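Local coordinates for protein serine--tRNA ligase (Pyrococcus horikoshii, PDB 2DQ0) that attaches serine to tRNA(Ser), and probably also to tRNA(Sec), at the expense of ATP, at residues M1-E9 against D100-I109. Numbering follows the deposited sequence.
Sequences MLDIKLIRE and DYYLWRLPNI
M1 lies against the last turn of the long helix 72-103 and meets L103 and W104. Its CG stands anti to the backbone N (chi1 180°), and the chain runs on to the indole of W104. There CG sits over one face of the ring. SD is 4.4 Å from the centroid of the five-membered ring and oblique to it, a Met-aromatic contact. A bend at chi3 brings CE of M1 near both NE1 of W104 and the carboxylate of D100. The same CG also packs on CB of L103, 4.0 Å away. An alanine here has no thioether, and the W104 indole would probably be left freer to turn, with a gap beside its ring and D100.

The backbones also meet here. L2 N donates to L103 O over 3.3 Å. CA of M1 makes a CA-H...O contact with that same oxygen, at 3.4 Å. L103 in turn lays its CD2 against L2 O, while its CD1 reaches CB of I4 at 4.2 Å.

L2 points its two methyl groups at the chain beyond the helix. CD1 meets CG1 of I109 at 4.0 Å, and the two side chains cross at about a right angle. L6 comes to the same CG1 tip to tip through its CD1.

D3 caps helix 4-9, its OD1 accepting from K5 N. I7 packs on I33 and L34 of helix 28-65, and P107 and I109 rest on helix 11-21. The chain start is thus packed at the base of the antiparallel coiled-coil arm of the N-terminal extension, which is involved in tRNA binding in type-1 seryl-tRNA synthetases, where the arm gives way to the segment leading to the catalytic core.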
loop_
_atom_site.group_PDB
_atom_site.type_symbol
_atom_site.label_atom_id
_atom_site.label_comp_id
_atom_site.label_asym_id
_atom_site.label_seq_id
_atom_site.Cartn_x
_atom_site.Cartn_y
_atom_site.Cartn_z
ATOM N N MET A 1 22.258 15.309 0.812
ATOM C CA MET A 1 23.474 15.764 0.058
ATOM C C MET A 1 24.142 16.976 0.698
ATOM O O MET A 1 23.478 17.940 1.069
ATOM C CB MET A 1 23.107 16.114 -1.384
ATOM C CG MET A 1 24.274 16.589 -2.226
ATOM S SD MET A 1 23.730 17.353 -3.756
ATOM C CE MET A 1 25.081 16.908 -4.898
ATOM N N LEU A 2 25.462 16.929 0.833
ATOM C CA LEU A 2 26.171 18.063 1.415
ATOM C C LEU A 2 26.576 19.047 0.338
ATOM O O LEU A 2 26.876 18.661 -0.801
ATOM C CB LEU A 2 27.430 17.632 2.175
ATOM C CG LEU A 2 27.262 17.047 3.567
ATOM C CD1 LEU A 2 26.163 17.794 4.324
ATOM C CD2 LEU A 2 26.904 15.596 3.431
ATOM N N ASP A 3 26.562 20.321 0.720
ATOM C CA ASP A 3 26.949 21.423 -0.147
ATOM C C ASP A 3 28.448 21.342 -0.341
ATOM O O ASP A 3 29.200 21.347 0.624
ATOM C CB ASP A 3 26.597 22.752 0.517
ATOM C CG ASP A 3 27.004 23.948 -0.309
ATOM O OD1 ASP A 3 27.540 23.766 -1.430
ATOM O OD2 ASP A 3 26.779 25.078 0.179
ATOM N N ILE A 4 28.890 21.272 -1.585
ATOM C CA ILE A 4 30.314 21.182 -1.838
ATOM C C ILE A 4 31.025 22.368 -1.154
ATOM O O ILE A 4 32.120 22.211 -0.611
ATOM C CB ILE A 4 30.586 21.154 -3.369
ATOM C CG1 ILE A 4 31.946 20.514 -3.658
ATOM C CG2 ILE A 4 30.445 22.545 -3.952
ATOM C CD1 ILE A 4 33.105 21.125 -2.956
ATOM N N LYS A 5 30.383 23.536 -1.150
ATOM C CA LYS A 5 30.959 24.729 -0.531
ATOM C C LYS A 5 31.365 24.472 0.917
ATOM O O LYS A 5 32.471 24.819 1.348
ATOM C CB LYS A 5 29.960 25.891 -0.552
ATOM C CG LYS A 5 29.525 26.364 -1.946
ATOM C CD LYS A 5 30.678 26.956 -2.744
ATOM C CE LYS A 5 31.256 28.194 -2.065
ATOM N NZ LYS A 5 30.234 29.273 -1.900
ATOM N N LEU A 6 30.462 23.851 1.662
ATOM C CA LEU A 6 30.687 23.566 3.068
ATOM C C LEU A 6 31.906 22.677 3.335
ATOM O O LEU A 6 32.635 22.878 4.318
ATOM C CB LEU A 6 29.411 22.959 3.659
ATOM C CG LEU A 6 29.374 22.684 5.159
ATOM C CD1 LEU A 6 29.942 21.294 5.453
ATOM C CD2 LEU A 6 30.147 23.774 5.889
ATOM N N ILE A 7 32.153 21.712 2.461
ATOM C CA ILE A 7 33.303 20.852 2.677
ATOM C C ILE A 7 34.564 21.610 2.252
ATOM O O ILE A 7 35.670 21.321 2.715
ATOM C CB ILE A 7 33.180 19.483 1.899
ATOM C CG1 ILE A 7 33.303 19.719 0.400
ATOM C CG2 ILE A 7 31.840 18.792 2.203
ATOM C CD1 ILE A 7 34.734 19.759 -0.083
ATOM N N ARG A 8 34.407 22.580 1.360
ATOM C CA ARG A 8 35.569 23.340 0.927
ATOM C C ARG A 8 35.937 24.381 1.971
ATOM O O ARG A 8 37.105 24.577 2.271
ATOM C CB ARG A 8 35.318 24.014 -0.426
ATOM C CG ARG A 8 35.532 23.080 -1.607
ATOM C CD ARG A 8 35.694 23.833 -2.922
ATOM N NE ARG A 8 34.505 24.594 -3.276
ATOM C CZ ARG A 8 33.877 24.503 -4.445
ATOM N NH1 ARG A 8 32.797 25.239 -4.669
ATOM N NH2 ARG A 8 34.321 23.676 -5.381
ATOM N N GLU A 9 34.931 25.026 2.545
ATOM C CA GLU A 9 35.168 26.048 3.551
ATOM C C GLU A 9 35.287 25.567 4.994
ATOM O O GLU A 9 35.446 26.390 5.897
ATOM C CB GLU A 9 34.104 27.140 3.433
ATOM C CG GLU A 9 34.316 27.998 2.195
ATOM C CD GLU A 9 33.112 28.841 1.857
ATOM O OE1 GLU A 9 32.557 29.477 2.780
ATOM O OE2 GLU A 9 32.724 28.871 0.668
ATOM N N ASP A 100 29.951 13.942 -6.584
ATOM C CA ASP A 100 28.567 13.837 -6.143
ATOM C C ASP A 100 28.272 12.498 -5.483
ATOM O O ASP A 100 27.503 12.436 -4.524
ATOM C CB ASP A 100 27.603 14.065 -7.304
ATOM C CG ASP A 100 27.551 15.511 -7.740
ATOM O OD1 ASP A 100 27.655 16.400 -6.865
ATOM O OD2 ASP A 100 27.389 15.761 -8.955
ATOM N N TYR A 101 28.875 11.431 -5.996
ATOM C CA TYR A 101 28.692 10.100 -5.419
ATOM C C TYR A 101 28.924 10.150 -3.912
ATOM O O TYR A 101 28.156 9.590 -3.138
ATOM C CB TYR A 101 29.667 9.121 -6.039
ATOM C CG TYR A 101 29.619 7.754 -5.417
ATOM C CD1 TYR A 101 28.785 6.772 -5.932
ATOM C CD2 TYR A 101 30.444 7.433 -4.330
ATOM C CE1 TYR A 101 28.769 5.486 -5.391
ATOM C CE2 TYR A 101 30.442 6.163 -3.777
ATOM C CZ TYR A 101 29.598 5.187 -4.315
ATOM O OH TYR A 101 29.576 3.917 -3.779
ATOM N N TYR A 102 29.996 10.820 -3.503
ATOM C CA TYR A 102 30.303 10.969 -2.091
ATOM C C TYR A 102 29.345 11.964 -1.443
ATOM O O TYR A 102 28.821 11.730 -0.346
ATOM C CB TYR A 102 31.734 11.467 -1.901
ATOM C CG TYR A 102 32.790 10.488 -2.355
ATOM C CD1 TYR A 102 33.653 10.803 -3.407
ATOM C CD2 TYR A 102 32.926 9.248 -1.734
ATOM C CE1 TYR A 102 34.619 9.906 -3.828
ATOM C CE2 TYR A 102 33.888 8.347 -2.141
ATOM C CZ TYR A 102 34.732 8.676 -3.190
ATOM O OH TYR A 102 35.674 7.770 -3.613
ATOM N N LEU A 103 29.109 13.082 -2.117
ATOM C CA LEU A 103 28.228 14.084 -1.543
ATOM C C LEU A 103 26.865 13.535 -1.163
ATOM O O LEU A 103 26.315 13.924 -0.147
ATOM C CB LEU A 103 28.062 15.271 -2.499
ATOM C CG LEU A 103 29.260 16.219 -2.650
ATOM C CD1 LEU A 103 28.898 17.344 -3.609
ATOM C CD2 LEU A 103 29.656 16.773 -1.282
ATOM N N TRP A 104 26.320 12.634 -1.981
ATOM C CA TRP A 104 25.000 12.055 -1.732
ATOM C C TRP A 104 25.060 11.005 -0.662
ATOM O O TRP A 104 24.041 10.601 -0.109
ATOM C CB TRP A 104 24.437 11.391 -2.989
ATOM C CG TRP A 104 23.848 12.338 -3.967
ATOM C CD1 TRP A 104 24.517 13.247 -4.741
ATOM C CD2 TRP A 104 22.459 12.491 -4.274
ATOM N NE1 TRP A 104 23.628 13.954 -5.508
ATOM C CE2 TRP A 104 22.357 13.510 -5.246
ATOM C CE3 TRP A 104 21.287 11.864 -3.822
ATOM C CZ2 TRP A 104 21.124 13.918 -5.780
ATOM C CZ3 TRP A 104 20.067 12.268 -4.348
ATOM C CH2 TRP A 104 19.995 13.287 -5.320
ATOM N N ARG A 105 26.270 10.553 -0.383
ATOM C CA ARG A 105 26.443 9.513 0.589
ATOM C C ARG A 105 27.038 9.993 1.902
ATOM O O ARG A 105 27.617 9.213 2.654
ATOM C CB ARG A 105 27.246 8.372 -0.056
ATOM C CG ARG A 105 26.334 7.258 -0.610
ATOM C CD ARG A 105 26.914 6.494 -1.795
ATOM N NE ARG A 105 26.765 7.307 -2.985
ATOM C CZ ARG A 105 26.184 6.897 -4.101
ATOM N NH1 ARG A 105 25.703 5.671 -4.173
ATOM N NH2 ARG A 105 26.079 7.726 -5.134
ATOM N N LEU A 106 26.881 11.286 2.178
ATOM C CA LEU A 106 27.365 11.866 3.424
ATOM C C LEU A 106 26.166 12.374 4.227
ATOM O O LEU A 106 25.258 12.986 3.688
ATOM C CB LEU A 106 28.373 12.988 3.139
ATOM C CG LEU A 106 29.759 12.517 2.662
ATOM C CD1 LEU A 106 30.600 13.714 2.234
ATOM C CD2 LEU A 106 30.461 11.744 3.781
ATOM N N PRO A 107 26.140 12.098 5.530
ATOM C CA PRO A 107 25.014 12.550 6.344
ATOM C C PRO A 107 25.007 14.031 6.617
ATOM O O PRO A 107 26.044 14.681 6.585
ATOM C CB PRO A 107 25.167 11.739 7.632
ATOM C CG PRO A 107 26.627 11.666 7.787
ATOM C CD PRO A 107 27.106 11.351 6.351
ATOM N N ASN A 108 23.819 14.549 6.919
ATOM C CA ASN A 108 23.657 15.956 7.219
ATOM C C ASN A 108 24.521 16.301 8.423
ATOM O O ASN A 108 24.737 15.470 9.302
ATOM C CB ASN A 108 22.196 16.281 7.530
ATOM C CG ASN A 108 21.867 17.747 7.276
ATOM O OD1 ASN A 108 20.714 18.171 7.379
ATOM N ND2 ASN A 108 22.889 18.528 6.932
ATOM N N ILE A 109 25.032 17.528 8.437
ATOM C CA ILE A 109 25.848 17.996 9.530
ATOM C C ILE A 109 24.891 18.214 10.688
ATOM O O ILE A 109 23.826 18.813 10.515
ATOM C CB ILE A 109 26.536 19.323 9.181
ATOM C CG1 ILE A 109 27.390 19.149 7.927
ATOM C CG2 ILE A 109 27.416 19.782 10.347
ATOM C CD1 ILE A 109 28.469 18.113 8.074
#